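Local atomic coordinates of catechol 2,3-dioxygenase (Pseudomonas sp. KL28, PDB entry 3HPY), a protein that probably cleaves catechol with molecular oxygen beside its two ring hydroxyls, using iron(II), in the breakdown of aromatic hydrocarbons. Residues L7-A12 with V200-F205; L152-L157 with R265-M270; L214-F219 with T255-D260. All blocks are in the same frame, centred on the assembly; numbering follows the deposited sequence.

Contact 1: residues L7-A12 with V200-F205; sequences LRPGHA and VHDIAF. With MCT (4-methylcatechol), chain J.
Pro9 and Asp202 meet at the junction of two modules of the vicinal oxygen chelate fold. Pro9 lies on strand 9-16 of the N-terminal sheet. Asp202 sits in a classic bulge opposite Leu194, just ahead of strand 203-207 in the C-terminal, iron-binding sheet. The two side chains cross at about a right angle. The pyrrolidine ring presents its CD and CG atoms to the aspartate. CD comes closest, with Pro9 CD 3.3 Å from Asp202 OD1. CG lies against the main-chain oxygen of Asp202, with Pro9 CG 3.4 Å from Asp202 O. That carbonyl oxygen is buried and has no polar partner in the model, so the proline ring is packed against it without satisfying it.

The carboxylate itself is well supplied with partners. Lys199 forms a salt bridge with OD1, while Cys196 N and Ser197 OG bond to OD2. These partners would favour the ionised form. A water molecule gives OD1 a further link, as it donates to Asp202 OD1 and to Leu7 O, at 2.7 Å each. It thus joins the two segments where they have no direct hydrogen bond. On the neighbouring Arg8, NH2 forms salt bridges with Asp52 and with Asp278 of the second subunit.

His201 turns largely the opposite way from Asp202, into the 4-methylcatechol pocket. Its CG lies between the backbone N and the carbonyl carbon (chi1 69°), which carries the ring to the substrate side. The imidazole also meets the rings of His154 and Trp193. The ligand oxygen O4 lies at the imidazole edge, in the ring plane. His201 NE2 donates to it in a weak, bent bond of 3.2 Å, with an angle of 132° at the hydrogen.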
loop_
_atom_site.group_PDB
_atom_site.type_symbol
_atom_site.label_atom_id
_atom_site.label_comp_id
_atom_site.label_asym_id
_atom_site.label_seq_id
_atom_site.Cartn_x
_atom_site.Cartn_y
_atom_site.Cartn_z
ATOM N N LEU C 7 -14.919 26.568 6.529
ATOM C CA LEU C 7 -14.574 25.520 5.585
ATOM C C LEU C 7 -13.494 24.543 6.014
ATOM O O LEU C 7 -13.694 23.330 5.978
ATOM C CB LEU C 7 -14.148 26.149 4.253
ATOM C CG LEU C 7 -15.138 27.068 3.535
ATOM C CD1 LEU C 7 -14.527 27.568 2.237
ATOM C CD2 LEU C 7 -16.434 26.316 3.266
ATOM N N ARG C 8 -12.353 25.078 6.434
ATOM C CA ARG C 8 -11.218 24.233 6.785
ATOM C C ARG C 8 -10.164 24.973 7.608
ATOM O O ARG C 8 -10.220 26.194 7.758
ATOM C CB ARG C 8 -10.558 23.750 5.478
ATOM C CG ARG C 8 -10.426 24.866 4.385
ATOM C CD ARG C 8 -9.168 24.683 3.501
ATOM N NE ARG C 8 -8.787 25.788 2.599
ATOM C CZ ARG C 8 -9.582 26.384 1.705
ATOM N NH1 ARG C 8 -10.847 26.020 1.566
ATOM N NH2 ARG C 8 -9.092 27.316 0.894
ATOM N N PRO C 9 -9.211 24.225 8.193
ATOM C CA PRO C 9 -8.154 24.880 8.971
ATOM C C PRO C 9 -7.384 25.685 7.924
ATOM O O PRO C 9 -7.037 25.138 6.870
ATOM C CB PRO C 9 -7.328 23.712 9.485
ATOM C CG PRO C 9 -8.341 22.629 9.673
ATOM C CD PRO C 9 -9.295 22.786 8.506
ATOM N N GLY C 10 -7.129 26.966 8.192
ATOM C CA GLY C 10 -6.423 27.793 7.224
ATOM C C GLY C 10 -4.932 27.949 7.465
ATOM O O GLY C 10 -4.146 27.952 6.519
ATOM N N HIS C 11 -4.532 28.077 8.726
ATOM C CA HIS C 11 -3.122 28.241 9.031
ATOM C C HIS C 11 -2.797 28.085 10.514
ATOM O O HIS C 11 -3.662 28.262 11.378
ATOM C CB HIS C 11 -2.653 29.616 8.523
ATOM C CG HIS C 11 -3.383 30.774 9.133
ATOM N ND1 HIS C 11 -3.634 31.942 8.442
ATOM C CD2 HIS C 11 -3.885 30.961 10.377
ATOM C CE1 HIS C 11 -4.259 32.795 9.235
ATOM N NE2 HIS C 11 -4.423 32.224 10.414
ATOM N N ALA C 12 -1.548 27.738 10.805
ATOM C CA ALA C 12 -1.102 27.589 12.183
ATOM C C ALA C 12 0.150 28.438 12.400
ATOM O O ALA C 12 1.167 28.215 11.749
ATOM C CB ALA C 12 -0.796 26.128 12.483
ATOM N N VAL C 200 -13.042 13.430 9.494
ATOM C CA VAL C 200 -13.167 12.910 10.858
ATOM C C VAL C 200 -13.020 14.038 11.882
ATOM O O VAL C 200 -13.615 13.988 12.954
ATOM C CB VAL C 200 -12.125 11.808 11.147
ATOM C CG1 VAL C 200 -12.687 10.458 10.761
ATOM C CG2 VAL C 200 -10.840 12.084 10.378
ATOM N N HIS C 201 -12.212 15.041 11.553
ATOM C CA HIS C 201 -12.054 16.220 12.408
ATOM C C HIS C 201 -11.150 17.290 11.811
ATOM O O HIS C 201 -10.162 17.000 11.127
ATOM C CB HIS C 201 -11.539 15.844 13.795
ATOM C CG HIS C 201 -10.127 15.353 13.802
ATOM N ND1 HIS C 201 -9.645 14.477 12.855
ATOM C CD2 HIS C 201 -9.109 15.574 14.666
ATOM C CE1 HIS C 201 -8.390 14.178 13.135
ATOM N NE2 HIS C 201 -8.040 14.829 14.231
ATOM N N ASP C 202 -11.506 18.539 12.072
ATOM C CA ASP C 202 -10.719 19.660 11.596
ATOM C C ASP C 202 -9.918 20.208 12.770
ATOM O O ASP C 202 -8.934 20.925 12.587
ATOM C CB ASP C 202 -11.644 20.724 11.008
ATOM C CG ASP C 202 -12.238 20.289 9.675
ATOM O OD1 ASP C 202 -11.552 20.430 8.641
ATOM O OD2 ASP C 202 -13.380 19.780 9.679
ATOM N N ILE C 203 -10.337 19.839 13.978
ATOM C CA ILE C 203 -9.666 20.284 15.189
ATOM C C ILE C 203 -10.120 19.444 16.381
ATOM O O ILE C 203 -11.241 18.918 16.394
ATOM C CB ILE C 203 -9.958 21.789 15.457
ATOM C CG1 ILE C 203 -9.024 22.326 16.546
ATOM C CG2 ILE C 203 -11.416 21.973 15.859
ATOM C CD1 ILE C 203 -9.018 23.856 16.646
ATOM N N ALA C 204 -9.243 19.298 17.375
ATOM C CA ALA C 204 -9.580 18.525 18.571
ATOM C C ALA C 204 -9.014 19.203 19.808
ATOM O O ALA C 204 -8.058 19.969 19.716
ATOM C CB ALA C 204 -9.038 17.098 18.464
ATOM N N PHE C 205 -9.626 18.917 20.955
ATOM C CA PHE C 205 -9.222 19.485 22.245
ATOM C C PHE C 205 -9.207 18.406 23.326
ATOM O O PHE C 205 -10.044 17.495 23.336
ATOM C CB PHE C 205 -10.189 20.587 22.717
ATOM C CG PHE C 205 -10.176 21.832 21.877
ATOM C CD1 PHE C 205 -10.991 21.941 20.751
ATOM C CD2 PHE C 205 -9.360 22.901 22.215
ATOM C CE1 PHE C 205 -10.989 23.096 19.980
ATOM C CE2 PHE C 205 -9.350 24.063 21.447
ATOM C CZ PHE C 205 -10.167 24.160 20.326
HETATM C C1 MCT J . -6.026 11.192 18.211
HETATM C C2 MCT J . -5.079 12.228 18.150
HETATM C C3 MCT J . -4.841 12.873 16.915
HETATM O O3 MCT J . -3.938 13.855 16.852
HETATM C C4 MCT J . -5.551 12.492 15.743
HETATM O O4 MCT J . -5.305 13.128 14.563
HETATM C C5 MCT J . -6.511 11.445 15.807
HETATM C C6 MCT J . -6.741 10.802 17.050
HETATM C C MCT J . -6.280 10.498 19.511
HETATM O O HOH W 1 -12.512 20.924 6.131
#

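Contact 2: residues L152-L157 with R265-M270; sequences LDHCLL and RFETFM. With FE (Fe (III) ion), chain I; MCT (4-methylcatechol), chain J.
Glu267 OE1 is gripped by the iron at 2.2 Å and by a hydrogen bond with Ser218 OG. Across the contact it stands close to His154 NE2, but this pair is not hydrogen-bonded. Both atoms are ligands of the same iron, and His154 NE2 is 2.4 Å from the metal. Glu267 reaches it on an extended chain, with CG anti to the backbone N (chi1 170°). The second carboxylate oxygen, OE2, is hydrogen-bonded to Thr255 OG1, so both ends of the group are held and its rotation is restrained.

His154 is fixed from behind by the residue before it. Its ND1 donates to Asp153 OD2 at 2.7 Å, close to the imidazole plane, and uses the lone pair that points away from the other oxygen. The bond is somewhat bent, at 144°. This second-shell carboxylate probably helps to orient the ring so that NE2 faces the metal.

Phe269 packs against both Asp153 and His154. Its ring edge meets the carboxylate, with Asp153 OD2 3.0 Å from Phe269 CZ, and the carboxylate and ring planes are 73° apart. The positive rim of the phenyl ring would suit this anion. Phe269 CE1 also reaches the edge of the imidazole, 3.4 Å from His154 CE1.

Strands 151-159 and 265-270 are not neighbours in the sheet. Strand 213-220 runs between them and pairs with both, so their side chains converge on one side of the sheet. It also supplies His216, the third protein ligand. With 4-methylcatechol bound through O3 and O4, this is the two-histidine, one-carboxylate iron site of the extradiol dioxygenases, built in a vicinal oxygen chelate fold.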
loop_
_atom_site.group_PDB
_atom_site.type_symbol
_atom_site.label_atom_id
_atom_site.label_comp_id
_atom_site.label_asym_id
_atom_site.label_seq_id
_atom_site.Cartn_x
_atom_site.Cartn_y
_atom_site.Cartn_z
ATOM N N LEU C 152 -2.912 20.867 5.655
ATOM C CA LEU C 152 -2.882 21.068 7.100
ATOM C C LEU C 152 -4.233 20.443 7.458
ATOM O O LEU C 152 -5.279 21.012 7.156
ATOM C CB LEU C 152 -2.873 22.569 7.435
ATOM C CG LEU C 152 -3.130 22.975 8.893
ATOM C CD1 LEU C 152 -1.928 22.575 9.741
ATOM C CD2 LEU C 152 -3.382 24.485 9.000
ATOM N N ASP C 153 -4.213 19.259 8.064
ATOM C CA ASP C 153 -5.455 18.558 8.393
ATOM C C ASP C 153 -6.190 19.090 9.613
ATOM O O ASP C 153 -7.415 19.198 9.610
ATOM C CB ASP C 153 -5.183 17.071 8.618
ATOM C CG ASP C 153 -6.418 16.232 8.444
ATOM O OD1 ASP C 153 -6.844 16.065 7.276
ATOM O OD2 ASP C 153 -6.970 15.758 9.465
ATOM N N HIS C 154 -5.428 19.396 10.658
ATOM C CA HIS C 154 -5.988 19.890 11.902
ATOM C C HIS C 154 -4.873 20.114 12.905
ATOM O O HIS C 154 -3.693 20.136 12.558
ATOM C CB HIS C 154 -6.944 18.861 12.497
ATOM C CG HIS C 154 -6.296 17.552 12.823
ATOM N ND1 HIS C 154 -6.074 16.575 11.875
ATOM C CD2 HIS C 154 -5.837 17.048 13.995
ATOM C CE1 HIS C 154 -5.513 15.525 12.449
ATOM N NE2 HIS C 154 -5.358 15.786 13.734
ATOM N N CYS C 155 -5.273 20.281 14.164
ATOM C CA CYS C 155 -4.336 20.458 15.260
ATOM C C CYS C 155 -5.078 19.999 16.501
ATOM O O CYS C 155 -6.310 19.913 16.502
ATOM C CB CYS C 155 -3.901 21.922 15.406
ATOM S SG CYS C 155 -5.137 23.037 16.131
ATOM N N LEU C 156 -4.333 19.674 17.547
ATOM C CA LEU C 156 -4.941 19.229 18.786
ATOM C C LEU C 156 -4.436 20.158 19.876
ATOM O O LEU C 156 -3.232 20.260 20.104
ATOM C CB LEU C 156 -4.542 17.780 19.075
ATOM C CG LEU C 156 -5.286 17.006 20.167
ATOM C CD1 LEU C 156 -4.890 15.536 20.108
ATOM C CD2 LEU C 156 -4.956 17.573 21.529
ATOM N N LEU C 157 -5.365 20.849 20.529
ATOM C CA LEU C 157 -5.021 21.787 21.585
ATOM C C LEU C 157 -5.329 21.238 22.963
ATOM O O LEU C 157 -6.251 20.440 23.143
ATOM C CB LEU C 157 -5.782 23.104 21.413
ATOM C CG LEU C 157 -5.655 23.865 20.096
ATOM C CD1 LEU C 157 -4.255 23.697 19.510
ATOM C CD2 LEU C 157 -6.713 23.362 19.146
ATOM N N ARG C 265 5.599 19.362 18.552
ATOM C CA ARG C 265 5.157 18.082 18.022
ATOM C C ARG C 265 4.272 18.300 16.795
ATOM O O ARG C 265 3.430 19.204 16.768
ATOM C CB ARG C 265 4.352 17.312 19.072
ATOM C CG ARG C 265 3.838 15.964 18.574
ATOM C CD ARG C 265 2.839 15.305 19.526
ATOM N NE ARG C 265 3.437 14.812 20.767
ATOM C CZ ARG C 265 3.192 15.332 21.965
ATOM N NH1 ARG C 265 2.365 16.361 22.083
ATOM N NH2 ARG C 265 3.755 14.813 23.048
ATOM N N PHE C 266 4.471 17.478 15.772
ATOM C CA PHE C 266 3.643 17.553 14.582
ATOM C C PHE C 266 3.201 16.125 14.278
ATOM O O PHE C 266 3.694 15.168 14.890
ATOM C CB PHE C 266 4.418 18.154 13.404
ATOM C CG PHE C 266 5.529 17.287 12.887
ATOM C CD1 PHE C 266 5.307 16.397 11.838
ATOM C CD2 PHE C 266 6.803 17.365 13.436
ATOM C CE1 PHE C 266 6.334 15.605 11.344
ATOM C CE2 PHE C 266 7.833 16.576 12.946
ATOM C CZ PHE C 266 7.599 15.695 11.899
ATOM N N GLU C 267 2.261 15.979 13.353
ATOM C CA GLU C 267 1.772 14.654 12.987
ATOM C C GLU C 267 1.596 14.523 11.479
ATOM O O GLU C 267 1.245 15.499 10.795
ATOM C CB GLU C 267 0.435 14.390 13.684
ATOM C CG GLU C 267 -0.314 13.148 13.231
ATOM C CD GLU C 267 -1.750 13.129 13.743
ATOM O OE1 GLU C 267 -2.439 14.156 13.589
ATOM O OE2 GLU C 267 -2.195 12.098 14.288
ATOM N N THR C 268 1.875 13.325 10.968
ATOM C CA THR C 268 1.683 13.006 9.554
ATOM C C THR C 268 0.741 11.812 9.587
ATOM O O THR C 268 1.124 10.734 10.050
ATOM C CB THR C 268 2.972 12.528 8.840
ATOM O OG1 THR C 268 3.557 11.453 9.584
ATOM C CG2 THR C 268 3.961 13.653 8.682
ATOM N N PHE C 269 -0.493 11.989 9.136
ATOM C CA PHE C 269 -1.414 10.858 9.139
ATOM C C PHE C 269 -2.273 10.799 7.881
ATOM O O PHE C 269 -2.208 11.687 7.027
ATOM C CB PHE C 269 -2.325 10.903 10.371
ATOM C CG PHE C 269 -3.617 11.623 10.144
ATOM C CD1 PHE C 269 -3.632 12.989 9.920
ATOM C CD2 PHE C 269 -4.821 10.919 10.106
ATOM C CE1 PHE C 269 -4.828 13.650 9.657
ATOM C CE2 PHE C 269 -6.022 11.573 9.842
ATOM C CZ PHE C 269 -6.024 12.941 9.617
ATOM N N MET C 270 -3.055 9.726 7.772
ATOM C CA MET C 270 -3.973 9.529 6.660
ATOM C C MET C 270 -5.059 8.517 7.055
ATOM O O MET C 270 -4.901 7.755 8.014
ATOM C CB MET C 270 -3.215 9.092 5.387
ATOM C CG MET C 270 -2.632 7.697 5.371
ATOM S SD MET C 270 -3.898 6.434 5.140
ATOM C CE MET C 270 -4.582 6.916 3.557
HETATM FE FE FE I . -3.875 14.566 15.138
HETATM C C1 MCT J . -6.026 11.192 18.211
HETATM C C2 MCT J . -5.079 12.228 18.150
HETATM C C3 MCT J . -4.841 12.873 16.915
HETATM O O3 MCT J . -3.938 13.855 16.852
HETATM C C4 MCT J . -5.551 12.492 15.743
HETATM O O4 MCT J . -5.305 13.128 14.563
HETATM C C5 MCT J . -6.511 11.445 15.807
HETATM C C6 MCT J . -6.741 10.802 17.050
HETATM C C MCT J . -6.280 10.498 19.511
#

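Contact 3: residues L214-F219 with T255-D260; sequences LHHCSF and TIYAWD. With FE (Fe (III) ion), chain I; MCT (4-methylcatechol), chain J.
His216 and Tyr257 pack ring against ring beside the iron. The CG of His216 is flanked by both N and C of its own backbone (chi1 73°), which sends the imidazole toward strand 254-259. There Tyr257 CE1 stands 3.8 Å above the centre of one imidazole face. The rings are inclined to each other and form neither a parallel stack nor an edge-to-face pair. On its edge, His216 NE2 binds the iron at 2.3 Å.

Tyr257 CG lies beside the backbone N, anti to the carbonyl carbon (chi1 -78°). This carries the phenol toward strand 213-220, where its side chain meets that of His216 obliquely. Tyr257 OH packs 3.2 Å from His216 CE1, without a hydrogen bond. His215 has its CG opposite the backbone N (chi1 -169°). It approaches the same side of the phenol plane as His216, but at CE2, its NE2 4.2 Å from Tyr257 CE2. Its imidazole points an edge at the phenol face in an offset T-shaped pair, with centroids 5.9 Å apart. A classic beta bulge opposite Leu156 is consistent with two successive side chains both reaching Tyr257.

Tyr257 OH is also hydrogen-bonded to His248 NE2. It donates to MCT O3, an iron ligand, at 2.7 Å. If O3 is correctly placed, which is less certain, this would suit a substrate deprotonated there.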
loop_
_atom_site.group_PDB
_atom_site.type_symbol
_atom_site.label_atom_id
_atom_site.label_comp_id
_atom_site.label_asym_id
_atom_site.label_seq_id
_atom_site.Cartn_x
_atom_site.Cartn_y
_atom_site.Cartn_z
ATOM N N LEU C 214 -0.145 23.533 23.047
ATOM C CA LEU C 214 -0.246 22.960 21.718
ATOM C C LEU C 214 0.255 21.527 21.743
ATOM O O LEU C 214 1.435 21.290 21.997
ATOM C CB LEU C 214 0.584 23.789 20.733
ATOM C CG LEU C 214 0.787 23.307 19.289
ATOM C CD1 LEU C 214 2.000 22.405 19.224
ATOM C CD2 LEU C 214 -0.457 22.603 18.776
ATOM N N HIS C 215 -0.635 20.571 21.505
ATOM C CA HIS C 215 -0.213 19.175 21.490
ATOM C C HIS C 215 0.498 18.918 20.164
ATOM O O HIS C 215 1.625 18.420 20.139
ATOM C CB HIS C 215 -1.401 18.219 21.626
ATOM C CG HIS C 215 -0.998 16.798 21.880
ATOM N ND1 HIS C 215 -0.897 16.267 23.150
ATOM C CD2 HIS C 215 -0.614 15.814 21.032
ATOM C CE1 HIS C 215 -0.467 15.021 23.073
ATOM N NE2 HIS C 215 -0.287 14.721 21.799
ATOM N N HIS C 216 -0.156 19.270 19.063
ATOM C CA HIS C 216 0.438 19.081 17.749
ATOM C C HIS C 216 -0.428 19.606 16.618
ATOM O O HIS C 216 -1.643 19.729 16.759
ATOM C CB HIS C 216 0.687 17.599 17.489
ATOM C CG HIS C 216 -0.559 16.814 17.228
ATOM N ND1 HIS C 216 -1.247 16.158 18.224
ATOM C CD2 HIS C 216 -1.234 16.566 16.080
ATOM C CE1 HIS C 216 -2.287 15.538 17.704
ATOM N NE2 HIS C 216 -2.305 15.768 16.403
ATOM N N CYS C 217 0.220 19.923 15.501
ATOM C CA CYS C 217 -0.473 20.356 14.291
ATOM C C CYS C 217 -0.362 19.114 13.407
ATOM O O CYS C 217 0.668 18.437 13.430
ATOM C CB CYS C 217 0.244 21.535 13.625
ATOM S SG CYS C 217 -0.162 23.165 14.317
ATOM N N SER C 218 -1.398 18.809 12.632
ATOM C CA SER C 218 -1.348 17.608 11.804
ATOM C C SER C 218 -1.393 17.814 10.297
ATOM O O SER C 218 -2.092 18.694 9.790
ATOM C CB SER C 218 -2.464 16.653 12.201
ATOM O OG SER C 218 -2.409 15.487 11.397
ATOM N N PHE C 219 -0.648 16.965 9.596
ATOM C CA PHE C 219 -0.552 17.014 8.145
ATOM C C PHE C 219 -1.062 15.723 7.513
ATOM O O PHE C 219 -0.764 14.618 7.983
ATOM C CB PHE C 219 0.901 17.286 7.734
ATOM C CG PHE C 219 1.429 18.606 8.235
ATOM C CD1 PHE C 219 1.889 18.740 9.542
ATOM C CD2 PHE C 219 1.424 19.725 7.407
ATOM C CE1 PHE C 219 2.335 19.964 10.021
ATOM C CE2 PHE C 219 1.866 20.965 7.870
ATOM C CZ PHE C 219 2.325 21.087 9.183
ATOM N N THR C 255 -1.027 7.033 11.849
ATOM C CA THR C 255 -0.209 8.205 12.089
ATOM C C THR C 255 1.150 7.951 12.712
ATOM O O THR C 255 1.506 6.828 13.061
ATOM C CB THR C 255 -0.955 9.144 13.040
ATOM O OG1 THR C 255 -0.218 10.358 13.223
ATOM C CG2 THR C 255 -1.108 8.466 14.395
ATOM N N ILE C 256 1.886 9.043 12.862
ATOM C CA ILE C 256 3.197 9.049 13.489
ATOM C C ILE C 256 3.370 10.402 14.164
ATOM O O ILE C 256 3.069 11.440 13.562
ATOM C CB ILE C 256 4.341 8.906 12.471
ATOM C CG1 ILE C 256 4.308 7.521 11.836
ATOM C CG2 ILE C 256 5.679 9.153 13.179
ATOM C CD1 ILE C 256 5.482 7.235 10.913
ATOM N N TYR C 257 3.842 10.395 15.405
ATOM C CA TYR C 257 4.089 11.640 16.123
ATOM C C TYR C 257 5.594 11.861 16.206
ATOM O O TYR C 257 6.341 10.974 16.629
ATOM C CB TYR C 257 3.526 11.601 17.544
ATOM C CG TYR C 257 2.031 11.811 17.678
ATOM C CD1 TYR C 257 1.281 12.383 16.650
ATOM C CD2 TYR C 257 1.371 11.444 18.850
ATOM C CE1 TYR C 257 -0.093 12.582 16.786
ATOM C CE2 TYR C 257 0.005 11.637 19.004
ATOM C CZ TYR C 257 -0.722 12.203 17.970
ATOM O OH TYR C 257 -2.079 12.364 18.126
ATOM N N ALA C 258 6.031 13.052 15.807
ATOM C CA ALA C 258 7.438 13.399 15.843
ATOM C C ALA C 258 7.582 14.797 16.403
ATOM O O ALA C 258 6.588 15.496 16.604
ATOM C CB ALA C 258 8.030 13.333 14.446
ATOM N N TRP C 259 8.820 15.213 16.653
ATOM C CA TRP C 259 9.050 16.546 17.187
ATOM C C TRP C 259 9.863 17.385 16.245
ATOM O O TRP C 259 10.745 16.882 15.551
ATOM C CB TRP C 259 9.781 16.470 18.529
ATOM C CG TRP C 259 8.872 16.210 19.655
ATOM C CD1 TRP C 259 7.935 17.064 20.165
ATOM C CD2 TRP C 259 8.756 14.992 20.391
ATOM N NE1 TRP C 259 7.239 16.447 21.177
ATOM C CE2 TRP C 259 7.723 15.173 21.334
ATOM C CE3 TRP C 259 9.428 13.762 20.345
ATOM C CZ2 TRP C 259 7.340 14.169 22.223
ATOM C CZ3 TRP C 259 9.050 12.763 21.232
ATOM C CH2 TRP C 259 8.015 12.973 22.160
ATOM N N ASP C 260 9.574 18.675 16.191
ATOM C CA ASP C 260 10.393 19.478 15.328
ATOM C C ASP C 260 11.577 19.964 16.185
ATOM O O ASP C 260 11.564 19.842 17.412
ATOM C CB ASP C 260 9.552 20.576 14.646
ATOM C CG ASP C 260 9.393 21.832 15.468
ATOM O OD1 ASP C 260 9.569 21.795 16.707
ATOM O OD2 ASP C 260 9.066 22.871 14.847
HETATM FE FE FE I . -3.875 14.566 15.138
HETATM C C1 MCT J . -6.026 11.192 18.211
HETATM C C2 MCT J . -5.079 12.228 18.150
HETATM C C3 MCT J . -4.841 12.873 16.915
HETATM O O3 MCT J . -3.938 13.855 16.852
HETATM C C4 MCT J . -5.551 12.492 15.743
HETATM O O4 MCT J . -5.305 13.128 14.563
HETATM C C5 MCT J . -6.511 11.445 15.807
HETATM C C6 MCT J . -6.741 10.802 17.050
HETATM C C MCT J . -6.280 10.498 19.511
#

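Contact 1 brings the N-terminal sheet against the C-terminal one, and all three contacts meet at 4-methylcatechol. The side chain of Pro9 in contact 1 is about 11 Å from the bound iron ion, between nearest atoms. Contact 1 joins contact 2 through paired strands, where Ala204 O and Leu157 N are 2.9 Å apart. Contacts 2 and 3 have centres about 5 Å apart and interleave strands of one sheet, with His154 O 2.7 Å from Ser218 N. Contact 2 gives His154 and Glu267 to the iron, and contact 3 gives His216. For the catechol oxygens, His201 of contact 1 is a weak donor at O4 and Tyr257 of contact 3 a probable one at O3.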